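Local coordinates for uncharacterized conserved protein with double-stranded beta-helix domain (PDB 3H8U), which is of unknown function but belongs to the cupin superfamily of double-stranded beta-helix proteins and probably binds a metal ion, at residues A[53-63]-A[112-123]; A[20-31]-A[42-52]. All blocks are in the same frame, centred on the assembly; numbering follows the deposited sequence.

Contact 1 of 2, residues A[53-63]-A[112-123]. With SO4 (sulfate ion), chain C.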
loop_
_atom_site.group_PDB
_atom_site.type_symbol
_atom_site.label_atom_id
_atom_site.label_comp_id
_atom_site.label_asym_id
_atom_site.label_seq_id
_atom_site.Cartn_x
_atom_site.Cartn_y
_atom_site.Cartn_z
ATOM N N ALA A 53 14.757 -4.537 10.726
ATOM C CA ALA A 53 16.045 -5.071 10.292
ATOM C C ALA A 53 16.184 -5.070 8.785
ATOM O O ALA A 53 15.229 -5.346 8.066
ATOM C CB ALA A 53 16.267 -6.475 10.800
ATOM N N SER A 54 17.390 -4.746 8.341
ATOM C CA SER A 54 17.724 -4.712 6.945
ATOM C C SER A 54 17.748 -6.128 6.382
ATOM O O SER A 54 18.278 -7.075 6.996
ATOM C CB SER A 54 19.064 -4.000 6.714
ATOM O OG SER A 54 18.903 -2.611 6.992
ATOM N N HIS A 55 17.146 -6.237 5.210
ATOM C CA HIS A 55 16.947 -7.501 4.551
ATOM C C HIS A 55 16.759 -7.299 3.047
ATOM O O HIS A 55 16.552 -6.187 2.562
ATOM C CB HIS A 55 15.748 -8.264 5.163
ATOM C CG HIS A 55 14.423 -7.563 5.077
ATOM N ND1 HIS A 55 14.103 -6.440 5.827
ATOM C CD2 HIS A 55 13.301 -7.878 4.388
ATOM C CE1 HIS A 55 12.859 -6.083 5.569
ATOM N NE2 HIS A 55 12.335 -6.955 4.727
ATOM N N VAL A 56 16.874 -8.416 2.337
ATOM C CA VAL A 56 16.671 -8.447 0.902
ATOM C C VAL A 56 15.711 -9.600 0.529
ATOM O O VAL A 56 15.787 -10.687 1.102
ATOM C CB VAL A 56 18.058 -8.573 0.176
ATOM C CG1 VAL A 56 18.864 -9.749 0.717
ATOM C CG2 VAL A 56 17.891 -8.672 -1.337
ATOM N N HIS A 57 14.816 -9.354 -0.421
ATOM C CA HIS A 57 14.011 -10.406 -1.014
ATOM C C HIS A 57 14.676 -10.631 -2.376
ATOM O O HIS A 57 14.597 -9.753 -3.240
ATOM C CB HIS A 57 12.551 -9.994 -1.269
ATOM C CG HIS A 57 11.781 -9.654 -0.036
ATOM N ND1 HIS A 57 11.642 -8.360 0.403
ATOM C CD2 HIS A 57 11.058 -10.419 0.808
ATOM C CE1 HIS A 57 10.918 -8.351 1.506
ATOM N NE2 HIS A 57 10.549 -9.591 1.771
ATOM N N PRO A 58 15.333 -11.789 -2.572
ATOM C CA PRO A 58 15.978 -12.095 -3.855
ATOM C C PRO A 58 15.040 -12.083 -5.068
ATOM O O PRO A 58 15.470 -11.802 -6.202
ATOM C CB PRO A 58 16.506 -13.494 -3.626
ATOM C CG PRO A 58 16.778 -13.534 -2.193
ATOM C CD PRO A 58 15.607 -12.847 -1.596
ATOM N N HIS A 59 13.786 -12.405 -4.811
ATOM C CA HIS A 59 12.791 -12.567 -5.857
ATOM C C HIS A 59 11.447 -11.924 -5.542
ATOM O O HIS A 59 10.416 -12.412 -5.980
ATOM C CB HIS A 59 12.629 -14.071 -6.158
ATOM C CG HIS A 59 13.869 -14.706 -6.706
ATOM N ND1 HIS A 59 14.527 -15.736 -6.062
ATOM C CD2 HIS A 59 14.628 -14.392 -7.783
ATOM C CE1 HIS A 59 15.613 -16.056 -6.742
ATOM N NE2 HIS A 59 15.697 -15.262 -7.794
ATOM N N GLY A 60 11.458 -10.804 -4.825
ATOM C CA GLY A 60 10.230 -10.068 -4.538
ATOM C C GLY A 60 10.494 -8.602 -4.395
ATOM O O GLY A 60 11.640 -8.198 -4.135
ATOM N N GLN A 61 9.450 -7.817 -4.628
ATOM C CA GLN A 61 9.429 -6.384 -4.398
ATOM C C GLN A 61 8.659 -6.096 -3.118
ATOM O O GLN A 61 7.599 -6.703 -2.860
ATOM C CB GLN A 61 8.759 -5.672 -5.578
ATOM C CG GLN A 61 8.624 -4.165 -5.375
ATOM C CD GLN A 61 8.110 -3.500 -6.579
ATOM O OE1 GLN A 61 8.486 -3.878 -7.716
ATOM N NE2 GLN A 61 7.329 -2.434 -6.383
ATOM N N ASP A 62 9.200 -5.184 -2.309
ATOM C CA ASP A 62 8.560 -4.739 -1.097
ATOM C C ASP A 62 8.245 -3.245 -1.215
ATOM O O ASP A 62 9.141 -2.395 -1.284
ATOM C CB ASP A 62 9.464 -5.000 0.106
ATOM C CG ASP A 62 8.761 -4.798 1.439
ATOM O OD1 ASP A 62 7.541 -4.455 1.466
ATOM O OD2 ASP A 62 9.463 -5.001 2.477
ATOM N N THR A 63 6.960 -2.956 -1.272
ATOM C CA THR A 63 6.458 -1.602 -1.401
ATOM C C THR A 63 5.862 -1.174 -0.059
ATOM O O THR A 63 4.917 -1.803 0.438
ATOM C CB THR A 63 5.374 -1.480 -2.516
ATOM O OG1 THR A 63 5.917 -1.951 -3.757
ATOM C CG2 THR A 63 4.984 0.000 -2.680
ATOM N N VAL A 112 3.619 -4.187 1.247
ATOM C CA VAL A 112 3.099 -5.151 0.295
ATOM C C VAL A 112 4.295 -5.819 -0.390
ATOM O O VAL A 112 4.975 -5.180 -1.185
ATOM C CB VAL A 112 2.165 -4.503 -0.745
ATOM C CG1 VAL A 112 1.575 -5.598 -1.717
ATOM C CG2 VAL A 112 1.051 -3.708 -0.046
ATOM N N VAL A 113 4.521 -7.091 -0.055
ATOM C CA VAL A 113 5.568 -7.901 -0.686
ATOM C C VAL A 113 4.954 -8.745 -1.784
ATOM O O VAL A 113 3.938 -9.410 -1.546
ATOM C CB VAL A 113 6.255 -8.799 0.351
ATOM C CG1 VAL A 113 7.199 -9.801 -0.305
ATOM C CG2 VAL A 113 7.032 -7.913 1.346
ATOM N N ALA A 114 5.552 -8.703 -2.973
ATOM C CA ALA A 114 5.042 -9.457 -4.116
ATOM C C ALA A 114 6.201 -10.123 -4.845
ATOM O O ALA A 114 7.223 -9.466 -5.102
ATOM C CB ALA A 114 4.279 -8.537 -5.074
ATOM N N PRO A 115 6.067 -11.423 -5.169
ATOM C CA PRO A 115 4.955 -12.344 -4.890
ATOM C C PRO A 115 4.782 -12.690 -3.423
ATOM O O PRO A 115 5.639 -12.405 -2.615
ATOM C CB PRO A 115 5.324 -13.615 -5.682
ATOM C CG PRO A 115 6.414 -13.281 -6.487
ATOM C CD PRO A 115 7.114 -12.094 -5.956
ATOM N N GLY A 116 3.663 -13.319 -3.103
ATOM C CA GLY A 116 3.302 -13.577 -1.735
ATOM C C GLY A 116 4.261 -14.509 -1.034
ATOM O O GLY A 116 4.459 -14.372 0.182
ATOM N N ASN A 117 4.893 -15.393 -1.791
ATOM C CA ASN A 117 5.827 -16.364 -1.213
ATOM C C ASN A 117 7.307 -15.962 -1.307
ATOM O O ASN A 117 8.180 -16.797 -1.107
ATOM C CB ASN A 117 5.604 -17.766 -1.818
ATOM C CG ASN A 117 6.215 -17.937 -3.212
ATOM O OD1 ASN A 117 6.768 -16.996 -3.817
ATOM N ND2 ASN A 117 6.114 -19.169 -3.734
ATOM N N ALA A 118 7.584 -14.697 -1.620
ATOM C CA ALA A 118 8.968 -14.238 -1.728
ATOM C C ALA A 118 9.667 -14.384 -0.381
ATOM O O ALA A 118 9.223 -13.832 0.649
ATOM C CB ALA A 118 9.043 -12.794 -2.211
ATOM N N GLY A 119 10.768 -15.128 -0.400
ATOM C CA GLY A 119 11.605 -15.297 0.773
ATOM C C GLY A 119 12.517 -14.105 0.973
ATOM O O GLY A 119 12.602 -13.233 0.116
ATOM N N PHE A 120 13.191 -14.067 2.106
ATOM C CA PHE A 120 14.106 -12.979 2.381
ATOM C C PHE A 120 15.330 -13.479 3.107
ATOM O O PHE A 120 15.343 -14.598 3.657
ATOM C CB PHE A 120 13.421 -11.878 3.202
ATOM C CG PHE A 120 13.241 -12.236 4.653
ATOM C CD1 PHE A 120 14.227 -11.936 5.570
ATOM C CD2 PHE A 120 12.106 -12.905 5.077
ATOM C CE1 PHE A 120 14.110 -12.280 6.903
ATOM C CE2 PHE A 120 11.956 -13.273 6.415
ATOM C CZ PHE A 120 12.963 -12.956 7.337
ATOM N N ALA A 121 16.361 -12.643 3.098
ATOM C CA ALA A 121 17.577 -12.891 3.852
ATOM C C ALA A 121 17.924 -11.604 4.557
ATOM O O ALA A 121 17.783 -10.540 3.977
ATOM C CB ALA A 121 18.698 -13.287 2.925
ATOM N N LEU A 122 18.351 -11.695 5.822
ATOM C CA LEU A 122 18.905 -10.541 6.523
ATOM C C LEU A 122 20.207 -10.146 5.844
ATOM O O LEU A 122 20.985 -11.013 5.445
ATOM C CB LEU A 122 19.200 -10.862 7.975
ATOM C CG LEU A 122 17.993 -11.086 8.860
ATOM C CD1 LEU A 122 18.437 -11.412 10.277
ATOM C CD2 LEU A 122 17.126 -9.867 8.860
ATOM N N ALA A 123 20.417 -8.842 5.674
ATOM C CA ALA A 123 21.578 -8.334 4.954
ATOM C C ALA A 123 21.768 -6.854 5.225
ATOM O O ALA A 123 20.792 -6.135 5.259
ATOM C CB ALA A 123 21.395 -8.548 3.442
HETATM S S SO4 C . 12.578 -16.933 -3.129
HETATM O O1 SO4 C . 13.879 -16.587 -3.707
HETATM O O2 SO4 C . 12.008 -18.094 -3.814
HETATM O O3 SO4 C . 12.768 -17.262 -1.712
HETATM O O4 SO4 C . 11.660 -15.810 -3.295
HETATM O O HOH W 1 12.481 -13.450 -2.579
HETATM O O HOH W 2 5.347 -4.570 -4.104
#

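Contact 2 of 2, residues A[20-31]-A[42-52]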
loop_
_atom_site.group_PDB
_atom_site.type_symbol
_atom_site.label_atom_id
_atom_site.label_comp_id
_atom_site.label_asym_id
_atom_site.label_seq_id
_atom_site.Cartn_x
_atom_site.Cartn_y
_atom_site.Cartn_z
ATOM N N TYR A 20 -4.720 -3.534 13.220
ATOM C CA TYR A 20 -3.596 -4.456 13.001
ATOM C C TYR A 20 -2.262 -3.951 13.578
ATOM O O TYR A 20 -1.263 -4.668 13.593
ATOM C CB TYR A 20 -3.457 -4.730 11.500
ATOM C CG TYR A 20 -4.533 -5.670 11.000
ATOM C CD1 TYR A 20 -5.817 -5.185 10.702
ATOM C CD2 TYR A 20 -4.303 -7.024 10.880
ATOM C CE1 TYR A 20 -6.827 -6.029 10.302
ATOM C CE2 TYR A 20 -5.325 -7.881 10.467
ATOM C CZ TYR A 20 -6.573 -7.361 10.182
ATOM O OH TYR A 20 -7.566 -8.170 9.736
ATOM N N VAL A 21 -2.231 -2.709 14.013
ATOM C CA VAL A 21 -1.060 -2.180 14.695
ATOM C C VAL A 21 -0.802 -2.967 15.990
ATOM O O VAL A 21 -1.678 -3.113 16.866
ATOM C CB VAL A 21 -1.188 -0.619 14.917
ATOM C CG1 VAL A 21 -0.226 -0.137 15.927
ATOM C CG2 VAL A 21 -0.940 0.139 13.614
ATOM N N ARG A 22 0.430 -3.458 16.119
ATOM C CA ARG A 22 0.884 -4.230 17.272
ATOM C C ARG A 22 2.196 -3.622 17.830
ATOM O O ARG A 22 3.281 -4.082 17.483
ATOM C CB ARG A 22 1.112 -5.688 16.854
ATOM C CG ARG A 22 -0.192 -6.402 16.433
ATOM C CD ARG A 22 -1.164 -6.571 17.597
ATOM N NE ARG A 22 -2.391 -7.267 17.163
ATOM C CZ ARG A 22 -3.459 -6.662 16.646
ATOM N NH1 ARG A 22 -3.537 -5.342 16.578
ATOM N NH2 ARG A 22 -4.493 -7.384 16.234
ATOM N N PRO A 23 2.086 -2.558 18.647
ATOM C CA PRO A 23 3.273 -1.911 19.215
ATOM C C PRO A 23 3.975 -2.905 20.089
ATOM O O PRO A 23 3.310 -3.714 20.770
ATOM C CB PRO A 23 2.704 -0.769 20.071
ATOM C CG PRO A 23 1.316 -0.568 19.565
ATOM C CD PRO A 23 0.843 -1.913 19.095
ATOM N N SER A 24 5.303 -2.881 20.075
ATOM C CA SER A 24 6.073 -3.733 20.968
ATOM C C SER A 24 7.350 -3.053 21.423
ATOM O O SER A 24 7.985 -2.381 20.648
ATOM C CB SER A 24 6.416 -5.036 20.285
ATOM O OG SER A 24 7.157 -5.861 21.180
ATOM N N ASN A 25 7.721 -3.275 22.680
ATOM C CA ASN A 25 8.957 -2.725 23.257
ATOM C C ASN A 25 10.170 -3.579 22.920
ATOM O O ASN A 25 11.294 -3.205 23.249
ATOM C CB ASN A 25 8.823 -2.519 24.785
ATOM C CG ASN A 25 8.062 -1.217 25.156
ATOM O OD1 ASN A 25 8.086 -0.222 24.417
ATOM N ND2 ASN A 25 7.417 -1.221 26.329
ATOM N N GLY A 26 9.954 -4.711 22.252
ATOM C CA GLY A 26 11.054 -5.519 21.727
ATOM C C GLY A 26 10.994 -5.379 20.226
ATOM O O GLY A 26 10.399 -4.432 19.753
ATOM N N GLU A 27 11.564 -6.331 19.482
ATOM C CA GLU A 27 11.597 -6.291 17.996
ATOM C C GLU A 27 10.191 -6.024 17.405
ATOM O O GLU A 27 9.193 -6.585 17.889
ATOM C CB GLU A 27 12.126 -7.611 17.392
ATOM C CG GLU A 27 13.455 -8.159 17.933
ATOM C CD GLU A 27 14.669 -7.329 17.560
ATOM O OE1 GLU A 27 14.503 -6.179 17.102
ATOM O OE2 GLU A 27 15.809 -7.833 17.731
ATOM N N PRO A 28 10.094 -5.120 16.409
ATOM C CA PRO A 28 8.757 -4.898 15.827
ATOM C C PRO A 28 8.061 -6.174 15.406
ATOM O O PRO A 28 8.723 -7.103 14.943
ATOM C CB PRO A 28 9.041 -4.020 14.606
ATOM C CG PRO A 28 10.243 -3.257 14.986
ATOM C CD PRO A 28 11.092 -4.195 15.846
ATOM N N ILE A 29 6.737 -6.208 15.572
ATOM C CA ILE A 29 5.907 -7.374 15.258
ATOM C C ILE A 29 5.411 -7.346 13.808
ATOM O O ILE A 29 4.886 -6.335 13.339
ATOM C CB ILE A 29 4.668 -7.438 16.197
ATOM C CG1 ILE A 29 5.149 -7.675 17.627
ATOM C CG2 ILE A 29 3.654 -8.540 15.714
ATOM C CD1 ILE A 29 4.138 -7.303 18.700
ATOM N N ARG A 30 5.582 -8.463 13.110
ATOM C CA ARG A 30 5.078 -8.579 11.759
ATOM C C ARG A 30 3.572 -8.873 11.815
ATOM O O ARG A 30 3.156 -10.051 11.927
ATOM C CB ARG A 30 5.835 -9.692 11.040
ATOM C CG ARG A 30 5.447 -9.894 9.598
ATOM C CD ARG A 30 6.262 -11.004 8.992
ATOM N NE ARG A 30 5.937 -11.257 7.579
ATOM C CZ ARG A 30 5.184 -12.258 7.135
ATOM N NH1 ARG A 30 4.660 -13.138 7.974
ATOM N NH2 ARG A 30 4.964 -12.400 5.839
ATOM N N SER A 31 2.757 -7.835 11.744
ATOM C CA SER A 31 1.326 -8.024 11.910
ATOM C C SER A 31 0.688 -8.247 10.525
ATOM O O SER A 31 0.461 -7.311 9.763
ATOM C CB SER A 31 0.677 -6.846 12.676
ATOM O OG SER A 31 -0.743 -7.046 12.853
ATOM N N VAL A 42 1.313 -6.494 5.267
ATOM C CA VAL A 42 1.720 -6.447 6.677
ATOM C C VAL A 42 1.658 -4.986 7.174
ATOM O O VAL A 42 1.967 -4.054 6.436
ATOM C CB VAL A 42 3.179 -7.000 6.863
ATOM C CG1 VAL A 42 3.693 -6.813 8.283
ATOM C CG2 VAL A 42 3.224 -8.470 6.455
ATOM N N VAL A 43 1.209 -4.814 8.401
ATOM C CA VAL A 43 1.258 -3.520 9.088
ATOM C C VAL A 43 2.426 -3.580 10.078
ATOM O O VAL A 43 2.459 -4.445 10.977
ATOM C CB VAL A 43 -0.068 -3.212 9.801
ATOM C CG1 VAL A 43 0.113 -2.064 10.793
ATOM C CG2 VAL A 43 -1.139 -2.879 8.772
ATOM N N TRP A 44 3.378 -2.668 9.888
ATOM C CA TRP A 44 4.505 -2.515 10.746
ATOM C C TRP A 44 4.393 -1.240 11.604
ATOM O O TRP A 44 3.917 -0.216 11.138
ATOM C CB TRP A 44 5.780 -2.422 9.920
ATOM C CG TRP A 44 6.179 -3.688 9.275
ATOM C CD1 TRP A 44 5.981 -4.026 7.971
ATOM C CD2 TRP A 44 6.842 -4.791 9.886
ATOM N NE1 TRP A 44 6.494 -5.264 7.725
ATOM C CE2 TRP A 44 7.034 -5.765 8.879
ATOM C CE3 TRP A 44 7.301 -5.051 11.167
ATOM C CZ2 TRP A 44 7.675 -6.978 9.127
ATOM C CZ3 TRP A 44 7.938 -6.274 11.424
ATOM C CH2 TRP A 44 8.121 -7.212 10.406
ATOM N N HIS A 45 4.875 -1.352 12.833
ATOM C CA HIS A 45 4.902 -0.247 13.798
ATOM C C HIS A 45 6.269 -0.240 14.476
ATOM O O HIS A 45 6.732 -1.259 14.952
ATOM C CB HIS A 45 3.780 -0.436 14.834
ATOM C CG HIS A 45 3.804 0.554 15.969
ATOM N ND1 HIS A 45 4.778 0.568 16.950
ATOM C CD2 HIS A 45 2.945 1.554 16.279
ATOM C CE1 HIS A 45 4.509 1.533 17.815
ATOM N NE2 HIS A 45 3.431 2.174 17.402
ATOM N N ALA A 46 6.905 0.925 14.518
ATOM C CA ALA A 46 8.133 1.107 15.275
ATOM C C ALA A 46 8.039 2.344 16.157
ATOM O O ALA A 46 7.647 3.417 15.713
ATOM C CB ALA A 46 9.359 1.201 14.337
ATOM N N HIS A 47 8.409 2.167 17.411
ATOM C CA HIS A 47 8.616 3.273 18.333
ATOM C C HIS A 47 9.901 4.008 17.947
ATOM O O HIS A 47 10.796 3.425 17.308
ATOM C CB HIS A 47 8.790 2.767 19.770
ATOM C CG HIS A 47 7.549 2.211 20.384
ATOM N ND1 HIS A 47 6.419 2.975 20.632
ATOM C CD2 HIS A 47 7.276 0.971 20.867
ATOM C CE1 HIS A 47 5.493 2.212 21.195
ATOM N NE2 HIS A 47 5.994 0.998 21.356
ATOM N N PRO A 48 10.026 5.276 18.379
ATOM C CA PRO A 48 11.286 5.983 18.199
ATOM C C PRO A 48 12.521 5.168 18.593
ATOM O O PRO A 48 12.577 4.607 19.691
ATOM C CB PRO A 48 11.123 7.196 19.118
ATOM C CG PRO A 48 9.687 7.502 18.980
ATOM C CD PRO A 48 9.033 6.140 19.033
ATOM N N GLY A 49 13.479 5.102 17.688
ATOM C CA GLY A 49 14.711 4.355 17.938
ATOM C C GLY A 49 14.652 2.880 17.544
ATOM O O GLY A 49 15.697 2.236 17.449
ATOM N N GLN A 50 13.448 2.337 17.354
ATOM C CA GLN A 50 13.292 0.935 16.971
ATOM C C GLN A 50 13.603 0.806 15.508
ATOM O O GLN A 50 13.527 1.798 14.753
ATOM C CB GLN A 50 11.884 0.413 17.242
ATOM C CG GLN A 50 11.586 0.274 18.697
ATOM C CD GLN A 50 10.370 -0.572 18.972
ATOM O OE1 GLN A 50 9.310 -0.330 18.426
ATOM N NE2 GLN A 50 10.516 -1.569 19.847
ATOM N N GLU A 51 14.011 -0.408 15.136
ATOM C CA GLU A 51 14.412 -0.696 13.769
ATOM C C GLU A 51 13.630 -1.824 13.116
ATOM O O GLU A 51 13.255 -2.812 13.765
ATOM C CB GLU A 51 15.891 -1.048 13.720
ATOM C CG GLU A 51 16.775 0.106 13.988
ATOM C CD GLU A 51 18.224 -0.297 14.168
ATOM O OE1 GLU A 51 18.639 -1.371 13.658
ATOM O OE2 GLU A 51 18.920 0.471 14.855
ATOM N N ILE A 52 13.404 -1.661 11.824
ATOM C CA ILE A 52 13.043 -2.755 10.940
ATOM C C ILE A 52 14.380 -3.308 10.396
ATOM O O ILE A 52 15.068 -2.606 9.681
ATOM C CB ILE A 52 12.176 -2.220 9.774
ATOM C CG1 ILE A 52 10.923 -1.463 10.276
ATOM C CG2 ILE A 52 11.789 -3.336 8.834
ATOM C CD1 ILE A 52 9.916 -2.296 11.000
HETATM O O HOH W 3 2.202 -3.549 13.829
HETATM O O HOH W 4 5.776 -3.652 16.708
HETATM O O HOH W 5 6.569 -1.249 18.141
HETATM O O HOH W 6 4.934 -0.651 23.122
HETATM O O HOH W 7 12.573 -1.273 21.714
HETATM O O HOH W 8 4.972 -3.732 14.112
#

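Contact 1 of 2, residues A[53-63]-A[112-123]
Val56 and Ala121 exchange backbone bonds, Val56 N reaching Ala121 O at 2.8 Å and Ala121 N returning to Val56 O; Ala123 N to Ser54 O completes this antiparallel pairing. Beyond the turn around Pro58 and His59 a second one forms, Gln61 with Ala114 and Thr63 with Val112, again by mutual backbone bonds.

Between the pairings, side chains pack around His57. Val113 holds CG1 anti to the backbone N (chi1 171°), which sets this methyl over one face of the imidazole as a CH-pi contact, 4.2 Å from the centroid. Its CG2 touches Asp62 OD1 at 3.5 Å while staying near the CE1-NE2 side of the ring. Gly119 O lies at the ring edge, 3.3 Å from His57 CD2. Both carboxylate oxygens of Asp62 have further partners, OD1 in Ser111 and OD2 in His97 and Trp64.

A sulfate, probably from the crystallisation liquor, bridges the loops: His59 ND1 donates to its O1 at 2.6 Å and Gly119 N to its O4. Water 1 links His59 N, Gly119 O and the same O4.

His55 and His57, a His-X-His pair with His97 beside them, resemble the metal-binding histidines of the cupin double-stranded beta-helix, though that role is only inferred here.

Contact 2 of 2, residues A[20-31]-A[42-52]
Pro23 lies over one face of the His45 imidazole, its CB 4.0 Å from the ring centroid in a CH-pi contact. With CG anti to the backbone N (chi1 173°), the ring of His45 is carried out from strand 42-46 to the proline, and CG1 of Val21 meets its CD2 corner at 3.6 Å. CG2 of Val21 touches CG1 of Val43 at 3.7 Å, the two side chains crossing at about a right angle.

Trp44 is turned to the far end of the loop. Arg30 CA stands over the six-membered ring, 3.9 Å from its centroid, and Arg30 CB presses on CH2; the arginine, extended as far as NE, runs on past Val42, whose CG2 lies over a face of the guanidinium. Pro28 O meets the indole at its edge, and Phe109 stacks on the Trp44 indole.

In the conformer modelled here, Gln50 NE2 donates to Ser24 O at 2.8 Å and OE1 takes the backbone N of His47 across the type II turn 47-50, which would fix the amide's rotation. Beside it, the edge of the His47 ring faces Ser24 O.

Direct backbone pairing is confined to Ser31 and Val43, where Val43 N to Ser31 O is sound (2.9 Å) and the return bond weak. Water 3 joins Arg22 N to Val43 O and water 8 Ile29 O to His45 N, so ring faces, one amide and water hold the loop more than sheet bonding does.

Overall arrangement
The two contacts follow one another along the chain: contact 2 closes at Ile52 and contact 1 opens at Ala53, both on strand 51-56, yet their centres are about 17 Å apart. Contact 2 lays the loop between helix 17-20 and strand 31-35 along strand 40-46, whereas contact 1 pairs strands 51-56 and 61-68 with 121-122 and 107-114. Strands 40-46 and 107-114 are neighbours in one five-stranded antiparallel sheet, and 51-56 and 121-122 in the other, which ties both contacts to both sheets. Together they follow the chain from sheet to sheet, the path that builds the cupin barrel. The second subunit packs against both, on Val112 and Ala114 in contact 1 and Val43 in contact 2.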